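Side-chain contacts in mandelate racemase/muconate lactonizing protein (Paenibacillus sp., PDB 3V5C), which probably catalyses the dehydration of galacturonate, as a magnesium-binding member of the enolase superfamily: residues Pro268-Trp273 and Gly277-Leu282; Arg75-Leu80 and Leu100-Gln105; Arg192-Val197 and Gly202-Asp207; Gly314-Ile319 and Glu343-Ser348; Lys247-Leu250 and Gly254-Val257. The protein carries 1 engineered substitution. All blocks are in the same frame, centred on the assembly; numbering follows the deposited sequence. Where two conformers were deposited one is given.

In the fold
Along the chain the order is contact 2, then 3, 5, 1 and 4. The last four fall in the C-terminal region of the enolase fold, mostly its barrel, and contacts 1 and 3 each set a helix against a strand of the same mixed sheet, their centres about 25 Å apart. Contact 5 lies just ahead of strand 258-261 and touches contact 1 directly: Lys247 NZ forms a 2.8 Å salt bridge with Asp280 OD1. Contact 4 is on the opposite side of the chain's centre from contacts 1 and 5, and its nearest atoms come to about 5 Å from contact 2. That brings the barrel close to helix 92-107, whereas contacts 2 and 5 lie at far ends, with centres about 46 Å apart.

Contact 1: Pro268-Trp273 and Gly277-Leu282; sequences PHLIEW and GRVDVL
Trp273 O accepts the backbone N-H of Arg278, five residues on, over 3.1 Å and nearly straight (164°), in the Schellman motif that ends helix 270-275. Gly277 makes the turn at a positive phi, where a side chain would press on the carbonyl oxygen of the residue before it. The chain is thereby sent from the helix into strand 281-282, completing a beta-alpha-beta unit (258-261, 270-275, 281-282) of the enolase-fold barrel. Arg278 curls round the same carbonyl. Its chain bends at chi2 (73°), which brings CD to 3.5 Å from Trp273 O, while NE leads off to a salt bridge with Glu240 on helix 240-253.

Further along, the helix meets Val279, just ahead of the strand, and Leu282 in it through aliphatic groups. Leu270 holds CG on the far side of CB from its backbone N (chi1 179°), and its two methyls serve different partners. CD1 lies 3.9 Å from CG2 of Val279, the two side chains crossing at about a right angle. CD2 lies 3.8 Å from CD1 of Leu282, and these two leucines slide past each other in opposite directions. Trp273 takes another course: its indole folds back over its own helix, so that His269 O and Leu270 CA lie above one face. A bound magnesium ion lies about 6 Å from the side chain of Leu270, so this leucine is near the metal site; Glu238 and Asp261 are magnesium ligands. The methyl CD1 of Leu282 also comes to 3.8 Å from Leu270 CG, and so rests against the fork of that side chain as well as one of its prongs.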
# COMPACT_ATOMS: atom_id res chain seq x y z
N PRO A 268 14.10 13.46 -4.05
CA PRO A 268 14.21 14.00 -2.68
C PRO A 268 13.42 15.28 -2.48
O PRO A 268 13.24 15.69 -1.32
CB PRO A 268 15.71 14.31 -2.55
CG PRO A 268 16.37 13.58 -3.63
CD PRO A 268 15.38 13.47 -4.75
N HIS A 269 12.99 15.93 -3.57
CA HIS A 269 12.27 17.20 -3.48
C HIS A 269 10.77 17.06 -3.72
O HIS A 269 10.05 18.07 -3.81
CB HIS A 269 12.86 18.22 -4.47
CG HIS A 269 14.28 18.57 -4.18
ND1 HIS A 269 15.09 19.22 -5.09
CD2 HIS A 269 15.04 18.37 -3.08
CE1 HIS A 269 16.29 19.40 -4.56
NE2 HIS A 269 16.29 18.88 -3.34
N LEU A 270 10.29 15.82 -3.82
CA LEU A 270 8.88 15.58 -4.18
C LEU A 270 7.87 16.26 -3.25
O LEU A 270 6.91 16.85 -3.71
CB LEU A 270 8.58 14.08 -4.28
CG LEU A 270 7.13 13.72 -4.62
CD1 LEU A 270 6.74 14.32 -5.97
CD2 LEU A 270 6.92 12.19 -4.65
N ILE A 271 8.11 16.18 -1.95
CA ILE A 271 7.18 16.78 -1.02
C ILE A 271 7.17 18.29 -1.17
O ILE A 271 6.12 18.91 -1.18
CB ILE A 271 7.44 16.31 0.43
CG1 ILE A 271 7.05 14.83 0.55
CG2 ILE A 271 6.60 17.12 1.41
CD1 ILE A 271 7.65 14.14 1.76
N GLU A 272 8.36 18.88 -1.33
CA GLU A 272 8.45 20.30 -1.63
C GLU A 272 7.61 20.66 -2.88
O GLU A 272 6.79 21.60 -2.85
CB GLU A 272 9.92 20.70 -1.79
CG GLU A 272 10.13 22.17 -2.10
CD GLU A 272 11.60 22.55 -2.16
OE1 GLU A 272 12.46 21.71 -1.81
OE2 GLU A 272 11.90 23.70 -2.56
N TRP A 273 7.77 19.91 -3.96
CA TRP A 273 6.96 20.13 -5.15
C TRP A 273 5.46 20.02 -4.85
O TRP A 273 4.66 20.81 -5.34
CB TRP A 273 7.34 19.13 -6.25
CG TRP A 273 8.78 19.22 -6.65
CD1 TRP A 273 9.66 20.23 -6.35
CD2 TRP A 273 9.52 18.25 -7.39
NE1 TRP A 273 10.90 19.94 -6.87
CE2 TRP A 273 10.83 18.74 -7.53
CE3 TRP A 273 9.19 17.03 -8.00
CZ2 TRP A 273 11.82 18.03 -8.21
CZ3 TRP A 273 10.17 16.32 -8.66
CH2 TRP A 273 11.47 16.83 -8.78
N GLY A 277 2.04 22.74 -5.02
CA GLY A 277 0.85 22.50 -5.82
C GLY A 277 1.00 21.64 -7.06
O GLY A 277 0.06 21.51 -7.83
N ARG A 278 2.18 21.05 -7.25
CA ARG A 278 2.44 20.29 -8.48
C ARG A 278 2.01 18.82 -8.39
O ARG A 278 1.84 18.16 -9.43
CB ARG A 278 3.93 20.37 -8.86
CG ARG A 278 4.40 21.74 -9.40
CD ARG A 278 4.49 22.76 -8.29
NE ARG A 278 5.32 23.92 -8.62
CZ ARG A 278 4.85 25.08 -9.08
NH1 ARG A 278 3.55 25.25 -9.30
NH2 ARG A 278 5.70 26.07 -9.33
N VAL A 279 1.84 18.33 -7.16
CA VAL A 279 1.50 16.93 -6.91
C VAL A 279 0.49 16.90 -5.76
O VAL A 279 0.65 17.66 -4.80
CB VAL A 279 2.76 16.08 -6.55
CG1 VAL A 279 2.37 14.68 -6.11
CG2 VAL A 279 3.75 16.03 -7.74
N ASP A 280 -0.55 16.08 -5.87
CA ASP A 280 -1.66 16.11 -4.90
C ASP A 280 -1.67 14.96 -3.91
O ASP A 280 -2.12 15.11 -2.79
CB ASP A 280 -2.99 16.11 -5.66
CG ASP A 280 -3.07 17.23 -6.65
OD1 ASP A 280 -2.94 18.41 -6.23
OD2 ASP A 280 -3.22 16.95 -7.85
N VAL A 281 -1.19 13.79 -4.35
CA VAL A 281 -1.32 12.56 -3.61
C VAL A 281 0.06 11.92 -3.52
O VAL A 281 0.72 11.74 -4.54
CB VAL A 281 -2.24 11.56 -4.34
CG1 VAL A 281 -2.32 10.25 -3.59
CG2 VAL A 281 -3.64 12.16 -4.53
N LEU A 282 0.49 11.62 -2.31
CA LEU A 282 1.83 11.06 -2.09
C LEU A 282 1.75 9.57 -1.80
O LEU A 282 0.91 9.12 -1.01
CB LEU A 282 2.54 11.77 -0.94
CG LEU A 282 3.10 13.17 -1.22
CD1 LEU A 282 4.06 13.15 -2.41
CD2 LEU A 282 1.98 14.18 -1.44

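Contact 2: Arg75-Leu80 and Leu100-Gln105; sequences RRLLDL and LDWLGQ
Asp101 OD1 is gripped by two donors, Gln105 NE2 one helical turn on and the backbone N of Phe365. The bond from Gln105 NE2 to Asp101 OD1 measures 3.1 Å with an N-H...O angle of 152°; it reaches the oxygen from above the carboxylate plane, yet lies close to the plane of the glutamine's own amide. The other oxygen, OD2, takes the backbone N of Tyr58, so the carboxylate is held at both ends.

Trp102 and Leu103 of the same helix meet the short 3-10 turn of residues 77-80. From that turn Leu77 alone reaches across, and it does so with a single methyl: CD2 is 3.6 Å from Trp102 CZ3 and 4.0 Å from Trp102 CE3, on the benzene side of the indole. The approach is slanted. With CG placed opposite the backbone N (chi1 173°), Leu77 points toward the helix, and its CD2 makes up the distance between backbones whose closest CA atoms, those of Leu77 and Leu103, are 10.0 Å apart. This is packing in what is probably the N-terminal capping domain of the enolase fold, where helix 92-107 lies by the antiparallel sheet that includes strands 42-52 and 55-60. The same Leu77 methyl also lies 4.0 Å from CD2 of Leu103, and that leucine methyl sits in plane at the edge of the Trp102 ring. Trp12 meets the indole with its ring plane turned by about 70°. Trp102 NE1 makes weak hydrogen bonds to the carbonyl oxygens of Ile52 and Gln55, two residues flanking the turn between the strands.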
# COMPACT_ATOMS: atom_id res chain seq x y z
N ARG A 75 17.18 -5.75 25.20
CA ARG A 75 16.82 -4.34 25.29
C ARG A 75 15.40 -4.14 25.83
O ARG A 75 14.50 -4.95 25.59
CB ARG A 75 17.00 -3.64 23.94
CG ARG A 75 18.46 -3.57 23.46
CD ARG A 75 18.59 -2.68 22.24
NE ARG A 75 19.88 -2.81 21.55
CZ ARG A 75 20.80 -1.86 21.50
NH1 ARG A 75 20.59 -0.69 22.11
NH2 ARG A 75 21.94 -2.06 20.85
N ARG A 76 15.21 -3.07 26.60
CA ARG A 76 13.89 -2.71 27.11
C ARG A 76 13.04 -2.13 25.98
O ARG A 76 13.51 -1.28 25.21
CB ARG A 76 14.02 -1.71 28.26
CG ARG A 76 14.97 -2.19 29.36
CD ARG A 76 15.08 -1.20 30.51
NE ARG A 76 16.07 -1.65 31.49
CZ ARG A 76 15.79 -2.35 32.59
NH1 ARG A 76 14.54 -2.69 32.88
NH2 ARG A 76 16.76 -2.71 33.41
N LEU A 77 11.80 -2.60 25.87
CA LEU A 77 10.87 -2.09 24.85
C LEU A 77 10.78 -0.56 24.88
O LEU A 77 10.76 0.08 23.84
CB LEU A 77 9.47 -2.71 25.00
CG LEU A 77 8.37 -2.13 24.10
CD1 LEU A 77 8.71 -2.28 22.62
CD2 LEU A 77 7.06 -2.82 24.40
N LEU A 78 10.72 0.02 26.08
CA LEU A 78 10.66 1.48 26.18
C LEU A 78 11.82 2.17 25.46
O LEU A 78 11.67 3.27 24.93
CB LEU A 78 10.66 1.94 27.64
CG LEU A 78 9.36 1.82 28.41
CD1 LEU A 78 9.59 2.20 29.86
CD2 LEU A 78 8.26 2.69 27.79
N ASP A 79 12.98 1.52 25.46
CA ASP A 79 14.17 2.14 24.89
C ASP A 79 14.15 2.15 23.36
O ASP A 79 14.98 2.80 22.72
CB ASP A 79 15.44 1.47 25.40
CG ASP A 79 15.67 1.73 26.89
OD1 ASP A 79 15.20 2.77 27.40
OD2 ASP A 79 16.33 0.89 27.53
N LEU A 80 13.21 1.41 22.77
CA LEU A 80 13.06 1.44 21.32
C LEU A 80 12.37 2.71 20.86
O LEU A 80 12.28 2.97 19.66
CB LEU A 80 12.26 0.23 20.83
CG LEU A 80 12.68 -1.17 21.25
CD1 LEU A 80 11.97 -2.17 20.34
CD2 LEU A 80 14.17 -1.37 21.19
N LEU A 100 4.28 -3.13 17.00
CA LEU A 100 2.93 -2.60 17.07
C LEU A 100 1.91 -3.71 17.31
O LEU A 100 0.94 -3.53 18.05
CB LEU A 100 2.60 -1.80 15.80
CG LEU A 100 3.29 -0.43 15.72
CD1 LEU A 100 3.18 0.12 14.31
CD2 LEU A 100 2.68 0.54 16.71
N ASP A 101 2.10 -4.86 16.67
CA ASP A 101 1.19 -5.98 16.89
C ASP A 101 1.28 -6.41 18.35
O ASP A 101 0.26 -6.68 18.98
CB ASP A 101 1.56 -7.16 15.99
CG ASP A 101 0.52 -8.28 16.05
OD1 ASP A 101 -0.67 -7.97 15.93
OD2 ASP A 101 0.90 -9.44 16.22
N TRP A 102 2.50 -6.44 18.87
CA TRP A 102 2.74 -6.87 20.25
C TRP A 102 1.97 -5.95 21.19
O TRP A 102 1.27 -6.43 22.09
CB TRP A 102 4.23 -6.88 20.60
CG TRP A 102 4.47 -7.44 21.98
CD1 TRP A 102 4.76 -8.72 22.29
CD2 TRP A 102 4.40 -6.71 23.21
NE1 TRP A 102 4.88 -8.86 23.67
CE2 TRP A 102 4.67 -7.63 24.25
CE3 TRP A 102 4.16 -5.37 23.55
CZ2 TRP A 102 4.71 -7.25 25.60
CZ3 TRP A 102 4.18 -5.00 24.89
CH2 TRP A 102 4.45 -5.94 25.89
N LEU A 103 2.12 -4.63 21.00
CA LEU A 103 1.45 -3.65 21.86
C LEU A 103 -0.06 -3.85 21.81
O LEU A 103 -0.75 -3.80 22.83
CB LEU A 103 1.83 -2.21 21.49
CG LEU A 103 3.23 -1.71 21.85
CD1 LEU A 103 3.53 -0.38 21.16
CD2 LEU A 103 3.38 -1.57 23.37
N GLY A 104 -0.59 -4.11 20.61
CA GLY A 104 -1.99 -4.42 20.45
C GLY A 104 -2.40 -5.68 21.21
O GLY A 104 -3.43 -5.68 21.89
N GLN A 105 -1.59 -6.73 21.13
CA GLN A 105 -1.91 -7.97 21.87
C GLN A 105 -1.91 -7.72 23.38
O GLN A 105 -2.83 -8.16 24.08
CB GLN A 105 -0.94 -9.11 21.53
CG GLN A 105 -0.82 -9.44 20.03
CD GLN A 105 -2.15 -9.82 19.39
OE1 GLN A 105 -2.99 -10.51 19.98
NE2 GLN A 105 -2.34 -9.37 18.16

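Contact 3: Arg192-Val197 and Gly202-Asp207; sequences RGISEV and GKIMID
Ile204, the first residue of strand 204-207, starts its side chain toward helix 180-198, and the contact is followed most easily outward from its CB. CG1 leaves CB opposite the carbonyl carbon (chi1 -61°) and comes to 4.3 Å from the CA of Ser195, so that this methylene faces helix backbone. The torsion chi2 (-62°) turns the terminal CD1 to Ile194, where it meets the methyl CG2 at 4.0 Å. The two isoleucines approach at a slant, branch to tip: Ile194 offers its short arm and Ile204 the end of its long one. Both distances are those of ordinary apolar packing, and the nearest backbone approach is the 6.7 Å between the CA atoms of Ser195 and Ile204.

The pair belongs to the beta-alpha-beta unit made of strand 167-170, helix 180-198 and strand 204-207 in the barrel. Ile169, on strand 167-170, touches both isoleucines, and Ile194 reaches further to Leu135 on strand 126-135. Helix 180-198 is thus packed across neighbouring parallel strands, while its Val197 leans on helix 145-161.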
# COMPACT_ATOMS: atom_id res chain seq x y z
N ARG A 192 -11.47 3.45 -20.96
CA ARG A 192 -12.88 3.69 -21.26
C ARG A 192 -13.72 2.47 -20.88
O ARG A 192 -14.76 2.59 -20.25
CB ARG A 192 -13.08 3.95 -22.75
CG ARG A 192 -12.50 5.24 -23.27
CD ARG A 192 -13.01 5.51 -24.69
NE ARG A 192 -12.63 6.84 -25.15
CZ ARG A 192 -13.17 7.96 -24.69
NH1 ARG A 192 -14.12 7.90 -23.76
NH2 ARG A 192 -12.78 9.13 -25.15
N GLY A 193 -13.26 1.30 -21.30
CA GLY A 193 -13.99 0.06 -21.07
C GLY A 193 -14.23 -0.20 -19.60
O GLY A 193 -15.32 -0.57 -19.18
N ILE A 194 -13.20 -0.01 -18.79
CA ILE A 194 -13.35 -0.25 -17.35
C ILE A 194 -14.26 0.79 -16.70
O ILE A 194 -15.07 0.44 -15.84
CB ILE A 194 -11.98 -0.34 -16.67
CG1 ILE A 194 -11.31 -1.64 -17.14
CG2 ILE A 194 -12.14 -0.33 -15.14
CD1 ILE A 194 -9.81 -1.66 -16.99
N SER A 195 -14.16 2.04 -17.13
CA SER A 195 -15.07 3.09 -16.70
C SER A 195 -16.53 2.68 -16.86
O SER A 195 -17.37 2.91 -15.98
CB SER A 195 -14.81 4.37 -17.49
OG SER A 195 -15.77 5.37 -17.20
N GLU A 196 -16.83 2.06 -17.99
CA GLU A 196 -18.20 1.60 -18.27
C GLU A 196 -18.67 0.52 -17.29
O GLU A 196 -19.82 0.51 -16.87
CB GLU A 196 -18.31 1.15 -19.74
CG GLU A 196 -18.13 2.31 -20.71
CD GLU A 196 -17.67 1.89 -22.10
OE1 GLU A 196 -17.58 0.67 -22.37
OE2 GLU A 196 -17.41 2.80 -22.93
N VAL A 197 -17.76 -0.39 -16.94
CA VAL A 197 -17.97 -1.41 -15.92
C VAL A 197 -18.21 -0.83 -14.54
O VAL A 197 -19.13 -1.24 -13.83
CB VAL A 197 -16.68 -2.26 -15.76
CG1 VAL A 197 -16.69 -2.97 -14.41
CG2 VAL A 197 -16.51 -3.22 -16.90
N GLY A 202 -17.96 4.71 -9.32
CA GLY A 202 -16.69 4.00 -9.25
C GLY A 202 -15.52 4.89 -9.65
O GLY A 202 -15.50 5.41 -10.76
N LYS A 203 -14.56 5.09 -8.75
CA LYS A 203 -13.41 5.95 -9.05
C LYS A 203 -12.40 5.18 -9.89
O LYS A 203 -12.08 4.01 -9.60
CB LYS A 203 -12.76 6.46 -7.76
CG LYS A 203 -13.66 7.36 -6.95
CD LYS A 203 -12.95 7.85 -5.70
CE LYS A 203 -13.79 8.88 -4.95
NZ LYS A 203 -14.96 8.26 -4.25
N ILE A 204 -11.89 5.83 -10.93
CA ILE A 204 -10.93 5.21 -11.82
C ILE A 204 -9.59 5.93 -11.69
O ILE A 204 -9.54 7.15 -11.76
CB ILE A 204 -11.39 5.32 -13.29
CG1 ILE A 204 -12.72 4.60 -13.47
CG2 ILE A 204 -10.33 4.78 -14.23
CD1 ILE A 204 -12.65 3.13 -13.18
N MET A 205 -8.53 5.16 -11.47
CA MET A 205 -7.18 5.72 -11.43
C MET A 205 -6.34 5.08 -12.54
O MET A 205 -6.58 3.93 -12.92
CB MET A 205 -6.53 5.46 -10.07
CG MET A 205 -7.18 6.18 -8.89
SD MET A 205 -8.78 5.49 -8.39
CE MET A 205 -8.30 3.90 -7.75
N ILE A 206 -5.36 5.81 -13.06
CA ILE A 206 -4.44 5.24 -14.02
C ILE A 206 -2.99 5.36 -13.59
O ILE A 206 -2.60 6.35 -12.99
CB ILE A 206 -4.67 5.77 -15.46
CG1 ILE A 206 -4.40 7.27 -15.56
CG2 ILE A 206 -6.11 5.45 -15.92
CD1 ILE A 206 -4.53 7.80 -17.02
N ASP A 207 -2.19 4.34 -13.89
CA ASP A 207 -0.81 4.25 -13.41
C ASP A 207 0.03 3.86 -14.61
O ASP A 207 -0.12 2.76 -15.13
CB ASP A 207 -0.75 3.20 -12.28
CG ASP A 207 0.67 2.90 -11.78
OD1 ASP A 207 1.65 3.59 -12.16
OD2 ASP A 207 0.80 1.97 -10.94

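Contact 4: Gly314-Ile319 and Glu343-Ser348; sequences GNAYGI and EGMDVS
The entry into helix 317-325, which follows strand 307-308 of the barrel, packs here against strand 345-346, half of a small antiparallel pair with strand 368-369. Met345 makes the whole contact from its side. Its chain runs out extended, with CG opposite the backbone N (chi1 -173°), until a turn at chi3 swings the terminal methyl aside. Sulfur and methyl then touch different residues. SD lies 4.2 Å from CD2 of Tyr317, at the edge of the ring and near its plane, an edge-on Met-aromatic contact with the two side chains crossing at about a right angle. CE of Met345 lies 4.1 Å from the CB of Ala316 and 4.2 Å from the backbone N of Tyr317.

That same backbone N-H is turned to the Asn315 side chain, whose OD1 accepts it at 2.9 Å in a weak, bent capping bond (128°). On the strand side, Asp346 OD1 takes two donors from Ser348: the backbone N at 2.9 Å, which makes an Asx turn, and the hydroxyl OG at 2.7 Å, met by the syn lone pair of OD1. This double grip fixes the rotation of the carboxylate and shapes the chain as it leaves the strand.

Met345 also touches Tyr320 one turn further along helix 317-325, and Ile367 packs on both Met345 and Tyr317. The Tyr317 ring meets Tyr97 of helix 92-107 edge to face and touches Ser60 on strand 55-60, so this helix bridges helix 92-107 and strand 55-60 to the two-stranded pair.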
# COMPACT_ATOMS: atom_id res chain seq x y z
N GLY A 314 3.26 -6.18 -3.93
CA GLY A 314 4.34 -7.13 -3.71
C GLY A 314 4.41 -7.61 -2.28
O GLY A 314 5.19 -8.49 -1.95
N ASN A 315 3.56 -7.04 -1.43
CA ASN A 315 3.55 -7.46 -0.03
C ASN A 315 2.14 -7.41 0.54
O ASN A 315 1.59 -6.33 0.83
CB ASN A 315 4.51 -6.59 0.79
CG ASN A 315 4.70 -7.11 2.19
OD1 ASN A 315 3.77 -7.65 2.81
ND2 ASN A 315 5.93 -6.95 2.71
N ALA A 316 1.53 -8.58 0.68
CA ALA A 316 0.15 -8.67 1.12
C ALA A 316 -0.04 -8.03 2.49
O ALA A 316 -1.08 -7.43 2.75
CB ALA A 316 -0.34 -10.12 1.13
N TYR A 317 0.97 -8.15 3.34
CA TYR A 317 0.82 -7.65 4.71
C TYR A 317 0.55 -6.15 4.72
O TYR A 317 -0.17 -5.65 5.58
CB TYR A 317 2.09 -7.95 5.51
CG TYR A 317 1.97 -7.59 6.97
CD1 TYR A 317 2.34 -6.33 7.43
CD2 TYR A 317 1.47 -8.51 7.89
CE1 TYR A 317 2.24 -6.00 8.77
CE2 TYR A 317 1.36 -8.19 9.26
CZ TYR A 317 1.75 -6.93 9.67
OH TYR A 317 1.65 -6.59 10.99
N GLY A 318 1.12 -5.43 3.76
CA GLY A 318 0.97 -3.99 3.71
C GLY A 318 -0.46 -3.51 3.52
O GLY A 318 -0.78 -2.37 3.86
N ILE A 319 -1.31 -4.35 2.94
CA ILE A 319 -2.71 -4.00 2.78
C ILE A 319 -3.36 -3.72 4.13
O ILE A 319 -4.05 -2.70 4.31
CB ILE A 319 -3.44 -5.15 2.07
CG1 ILE A 319 -2.85 -5.34 0.67
CG2 ILE A 319 -4.96 -4.89 2.05
CD1 ILE A 319 -3.39 -6.61 -0.02
N GLU A 343 -0.12 -18.47 2.94
CA GLU A 343 -0.23 -19.63 3.82
C GLU A 343 0.24 -19.28 5.23
O GLU A 343 1.32 -18.74 5.40
CB GLU A 343 0.54 -20.82 3.26
CG GLU A 343 -0.07 -21.37 1.98
CD GLU A 343 -1.53 -21.72 2.16
OE1 GLU A 343 -1.82 -22.61 2.98
OE2 GLU A 343 -2.39 -21.09 1.50
N GLY A 344 -0.58 -19.58 6.23
CA GLY A 344 -0.23 -19.27 7.61
C GLY A 344 -0.61 -17.88 8.09
O GLY A 344 -0.32 -17.52 9.23
N MET A 345 -1.20 -17.08 7.22
CA MET A 345 -1.54 -15.71 7.56
C MET A 345 -3.04 -15.48 7.40
O MET A 345 -3.52 -15.13 6.31
CB MET A 345 -0.72 -14.73 6.71
CG MET A 345 -0.88 -13.24 7.13
SD MET A 345 0.24 -12.15 6.22
CE MET A 345 -0.84 -11.52 4.95
N ASP A 346 -3.79 -15.70 8.47
CA ASP A 346 -5.26 -15.64 8.43
C ASP A 346 -5.75 -14.20 8.53
O ASP A 346 -5.68 -13.58 9.59
CB ASP A 346 -5.82 -16.49 9.57
CG ASP A 346 -7.34 -16.52 9.62
OD1 ASP A 346 -8.01 -15.79 8.87
OD2 ASP A 346 -7.87 -17.28 10.46
N VAL A 347 -6.25 -13.69 7.41
CA VAL A 347 -6.74 -12.32 7.32
C VAL A 347 -8.27 -12.28 7.25
O VAL A 347 -8.85 -11.26 6.89
CB VAL A 347 -6.14 -11.59 6.10
CG1 VAL A 347 -4.62 -11.54 6.22
CG2 VAL A 347 -6.55 -12.29 4.80
N SER A 348 -8.92 -13.38 7.63
CA SER A 348 -10.37 -13.50 7.49
C SER A 348 -11.17 -12.52 8.36
O SER A 348 -12.38 -12.32 8.16
CB SER A 348 -10.81 -14.93 7.77
OG SER A 348 -10.64 -15.25 9.13

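Contact 5: Lys247-Leu250 and Gly254-Val257; sequences KEWL and GQNV
Leu250 carries the tight side of this contact, packed against the chain as it doubles back after helix 240-253. Its carbonyl oxygen accepts the backbone N of Gln255 at 3.0 Å (149°) in a Schellman motif, with Gly254 making the turn at positive phi. Beside that bond the Leu250 CB lies 3.6 Å from Gln255 O, CD2 lies 3.9 Å from Gln255 CB, and CD1 reaches 3.8 Å from Val257 O. Replacing this leucine by an alanine would probably open a gap beside Gln255 and leave Val257 without its apolar neighbour from the helix.

The rest is looser. Trp249 only brushes Gln255, its CZ3 3.9 Å from OE1 with ring and amide planes 38° apart; that amide is held instead by Arg253 NE at OE1 and by Leu221 O at NE2. At the other end a water bridges the segments, donating to Val257 O at 2.7 Å and accepting weakly from Lys247 NZ at 3.3 Å.

Leu221, on helix 214-223, touches both Trp249 and Leu250, so the end of helix 240-253 packs on helix 214-223 just before the chain enters strand 258-261.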
# COMPACT_ATOMS: atom_id res chain seq x y z
N LYS A 247 -0.38 20.58 -14.59
CA LYS A 247 -1.41 21.17 -13.74
C LYS A 247 -2.08 22.38 -14.37
O LYS A 247 -3.30 22.53 -14.29
CB LYS A 247 -0.80 21.55 -12.39
CG LYS A 247 -0.57 20.37 -11.49
CD LYS A 247 -1.89 19.83 -11.03
CE LYS A 247 -1.76 19.19 -9.66
NZ LYS A 247 -2.90 19.61 -8.79
N GLU A 248 -1.29 23.24 -15.00
CA GLU A 248 -1.83 24.42 -15.66
C GLU A 248 -2.70 24.02 -16.83
O GLU A 248 -3.77 24.58 -17.05
CB GLU A 248 -0.68 25.33 -16.11
CG GLU A 248 -1.07 26.48 -17.01
CD GLU A 248 0.08 27.44 -17.22
OE1 GLU A 248 0.94 27.55 -16.31
OE2 GLU A 248 0.15 28.09 -18.28
N TRP A 249 -2.24 23.02 -17.58
CA TRP A 249 -2.98 22.48 -18.72
C TRP A 249 -4.32 21.89 -18.26
O TRP A 249 -5.35 22.17 -18.85
CB TRP A 249 -2.11 21.42 -19.39
CG TRP A 249 -2.67 20.79 -20.64
CD1 TRP A 249 -2.51 21.22 -21.92
CD2 TRP A 249 -3.40 19.57 -20.72
NE1 TRP A 249 -3.14 20.36 -22.80
CE2 TRP A 249 -3.69 19.33 -22.08
CE3 TRP A 249 -3.85 18.64 -19.76
CZ2 TRP A 249 -4.40 18.22 -22.51
CZ3 TRP A 249 -4.57 17.54 -20.19
CH2 TRP A 249 -4.84 17.34 -21.55
N LEU A 250 -4.30 21.07 -17.21
CA LEU A 250 -5.53 20.52 -16.66
C LEU A 250 -6.47 21.63 -16.21
O LEU A 250 -7.69 21.52 -16.37
CB LEU A 250 -5.21 19.61 -15.47
CG LEU A 250 -4.61 18.24 -15.81
CD1 LEU A 250 -4.14 17.57 -14.54
CD2 LEU A 250 -5.62 17.38 -16.54
N GLY A 254 -10.36 22.66 -17.38
CA GLY A 254 -11.36 22.35 -16.37
C GLY A 254 -11.44 20.86 -16.08
O GLY A 254 -12.46 20.35 -15.61
N GLN A 255 -10.34 20.16 -16.36
CA GLN A 255 -10.27 18.72 -16.15
C GLN A 255 -9.72 18.41 -14.76
O GLN A 255 -8.56 18.70 -14.46
CB GLN A 255 -9.41 18.06 -17.25
CG GLN A 255 -9.41 16.54 -17.24
CD GLN A 255 -8.85 15.93 -18.52
OE1 GLN A 255 -8.29 16.63 -19.37
NE2 GLN A 255 -9.00 14.62 -18.66
N ASN A 256 -10.58 17.84 -13.92
CA ASN A 256 -10.23 17.54 -12.54
C ASN A 256 -9.65 16.15 -12.38
O ASN A 256 -10.38 15.17 -12.23
CB ASN A 256 -11.47 17.66 -11.65
CG ASN A 256 -12.14 19.01 -11.79
OD1 ASN A 256 -11.47 20.04 -11.86
ND2 ASN A 256 -13.47 19.01 -11.88
N VAL A 257 -8.32 16.07 -12.45
CA VAL A 257 -7.61 14.82 -12.23
C VAL A 257 -6.47 15.10 -11.24
O VAL A 257 -5.67 16.01 -11.46
CB VAL A 257 -7.02 14.32 -13.55
CG1 VAL A 257 -6.21 13.05 -13.35
CG2 VAL A 257 -8.14 14.09 -14.58
O HOH W 1 -5.18 18.62 -11.01